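Local coordinates for hypothetical protein ylbA (Escherichia coli, PDB 1RC6) that catalyses the manganese-dependent hydrolysis of (S)-ureidoglycine to (S)-ureidoglycolate and ammonia, a deamination step in the anaerobic use of allantoin as a nitrogen source, at residues G106-C111 against D169-E174. Residues are numbered along the deposited sequence; the frame is centred on the assembly and turned at random.
Sequences GGYLYC and DFLPKE
The interface between the two cupin domains is formed here by Tyr108 and Tyr110 of strand 107-111, in the N-terminal domain, which meet Phe170 and Leu171 of the loop between strands 166-169 and 179-186 of the C-terminal domain's sheet. The central element is a T-shaped aromatic pair: Phe170 directs its edge at the face of Tyr108, with the planes at 90° and the ring centroids 4.8 Å apart. Phe170 CD1 stands over the centre of the tyrosine ring, 3.5 Å from Tyr108 CG. CG of Tyr108 lies between its backbone N and carbonyl carbon (chi1 70°), and this torsion presents the ring face to the Phe170 edge. Tyr108 OH lies 3.3 Å from Phe170 O. Two residues along the strand, the side chains of Tyr110 and Leu171 cross at about a right angle, Tyr110 CD2 3.7 Å from Leu171 CD2, while Leu171 CD1 packs 4.0 Å from Tyr110 CB. The phenol of Tyr110 is hydrogen-bonded through OH to Glu82, and its ring also meets Phe177. Phe170 also touches Met181 and Ile183 of strand 179-186, so its ring lies between side chains of the two sheets. All four touching residues are buried, forming a largely aromatic and aliphatic interface, the packing of one cupin domain against the other in a bicupin fold.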
loop_
_atom_site.group_PDB
_atom_site.type_symbol
_atom_site.label_atom_id
_atom_site.label_comp_id
_atom_site.label_asym_id
_atom_site.label_seq_id
_atom_site.Cartn_x
_atom_site.Cartn_y
_atom_site.Cartn_z
ATOM N N GLY A 106 5.587 0.511 10.925
ATOM C CA GLY A 106 4.263 -0.022 11.178
ATOM C C GLY A 106 3.248 1.066 11.483
ATOM O O GLY A 106 2.054 0.800 11.553
ATOM N N GLY A 107 3.714 2.295 11.668
ATOM C CA GLY A 107 2.797 3.381 11.952
ATOM C C GLY A 107 1.987 3.702 10.713
ATOM O O GLY A 107 2.519 3.663 9.606
ATOM N N TYR A 108 0.703 4.009 10.882
ATOM C CA TYR A 108 -0.134 4.326 9.745
ATOM C C TYR A 108 -1.051 5.501 10.024
ATOM O O TYR A 108 -1.325 5.837 11.186
ATOM C CB TYR A 108 -0.978 3.119 9.347
ATOM C CG TYR A 108 -2.077 2.742 10.327
ATOM C CD1 TYR A 108 -1.807 1.964 11.453
ATOM C CD2 TYR A 108 -3.398 3.126 10.098
ATOM C CE1 TYR A 108 -2.831 1.572 12.323
ATOM C CE2 TYR A 108 -4.420 2.742 10.952
ATOM C CZ TYR A 108 -4.134 1.962 12.064
ATOM O OH TYR A 108 -5.169 1.562 12.890
ATOM N N LEU A 109 -1.527 6.124 8.948
ATOM C CA LEU A 109 -2.431 7.252 9.047
ATOM C C LEU A 109 -3.411 7.321 7.877
ATOM O O LEU A 109 -3.004 7.410 6.717
ATOM C CB LEU A 109 -1.657 8.570 9.105
ATOM C CG LEU A 109 -2.560 9.803 8.971
ATOM C CD1 LEU A 109 -3.527 9.867 10.137
ATOM C CD2 LEU A 109 -1.717 11.056 8.917
ATOM N N TYR A 110 -4.702 7.287 8.197
ATOM C CA TYR A 110 -5.752 7.400 7.194
ATOM C C TYR A 110 -6.411 8.769 7.326
ATOM O O TYR A 110 -6.647 9.250 8.429
ATOM C CB TYR A 110 -6.821 6.310 7.374
ATOM C CG TYR A 110 -8.073 6.593 6.562
ATOM C CD1 TYR A 110 -9.044 7.467 7.031
ATOM C CD2 TYR A 110 -8.226 6.083 5.268
ATOM C CE1 TYR A 110 -10.127 7.844 6.235
ATOM C CE2 TYR A 110 -9.304 6.449 4.468
ATOM C CZ TYR A 110 -10.249 7.337 4.958
ATOM O OH TYR A 110 -11.294 7.744 4.165
ATOM N N CYS A 111 -6.710 9.396 6.200
ATOM C CA CYS A 111 -7.371 10.693 6.207
ATOM C C CYS A 111 -8.630 10.675 5.351
ATOM O O CYS A 111 -8.588 10.309 4.175
ATOM C CB CYS A 111 -6.450 11.790 5.670
ATOM S SG CYS A 111 -5.079 12.244 6.752
ATOM N N ASP A 169 -6.480 -5.838 9.906
ATOM C CA ASP A 169 -7.417 -4.904 9.303
ATOM C C ASP A 169 -7.052 -3.531 9.859
ATOM O O ASP A 169 -7.117 -3.296 11.065
ATOM C CB ASP A 169 -8.855 -5.262 9.659
ATOM C CG ASP A 169 -9.263 -6.619 9.135
ATOM O OD1 ASP A 169 -8.489 -7.197 8.338
ATOM O OD2 ASP A 169 -10.359 -7.103 9.514
ATOM N N PHE A 170 -6.660 -2.630 8.965
ATOM C CA PHE A 170 -6.236 -1.294 9.345
ATOM C C PHE A 170 -7.327 -0.286 9.608
ATOM O O PHE A 170 -7.138 0.629 10.394
ATOM C CB PHE A 170 -5.332 -0.731 8.260
ATOM C CG PHE A 170 -3.912 -1.145 8.387
ATOM C CD1 PHE A 170 -3.014 -0.366 9.088
ATOM C CD2 PHE A 170 -3.464 -2.321 7.799
ATOM C CE1 PHE A 170 -1.680 -0.752 9.206
ATOM C CE2 PHE A 170 -2.129 -2.715 7.914
ATOM C CZ PHE A 170 -1.237 -1.928 8.620
ATOM N N LEU A 171 -8.464 -0.446 8.948
ATOM C CA LEU A 171 -9.544 0.516 9.072
ATOM C C LEU A 171 -10.844 -0.054 9.586
ATOM O O LEU A 171 -11.044 -1.255 9.604
ATOM C CB LEU A 171 -9.779 1.172 7.702
ATOM C CG LEU A 171 -8.968 2.410 7.284
ATOM C CD1 LEU A 171 -7.576 2.405 7.899
ATOM C CD2 LEU A 171 -8.901 2.471 5.771
ATOM N N PRO A 172 -11.755 0.818 10.029
ATOM C CA PRO A 172 -13.051 0.357 10.538
ATOM C C PRO A 172 -13.836 -0.286 9.389
ATOM O O PRO A 172 -13.652 0.089 8.235
ATOM C CB PRO A 172 -13.706 1.654 11.035
ATOM C CG PRO A 172 -12.546 2.510 11.404
ATOM C CD PRO A 172 -11.574 2.261 10.280
ATOM N N LYS A 173 -14.712 -1.233 9.703
ATOM C CA LYS A 173 -15.514 -1.914 8.688
ATOM C C LYS A 173 -16.806 -1.174 8.342
ATOM O O LYS A 173 -17.454 -1.495 7.359
ATOM C CB LYS A 173 -15.868 -3.320 9.168
ATOM C CG LYS A 173 -14.712 -4.056 9.820
ATOM C CD LYS A 173 -13.677 -4.502 8.809
ATOM C CE LYS A 173 -13.955 -5.921 8.351
ATOM N NZ LYS A 173 -13.806 -6.904 9.467
ATOM N N GLU A 174 -17.187 -0.194 9.154
ATOM C CA GLU A 174 -18.409 0.578 8.929
ATOM C C GLU A 174 -18.536 1.156 7.519
ATOM O O GLU A 174 -17.554 1.590 6.912
ATOM C CB GLU A 174 -18.513 1.726 9.949
ATOM C CG GLU A 174 -19.018 1.335 11.329
ATOM C CD GLU A 174 -18.186 0.245 11.987
ATOM O OE1 GLU A 174 -16.966 0.448 12.176
ATOM O OE2 GLU A 174 -18.757 -0.817 12.322
#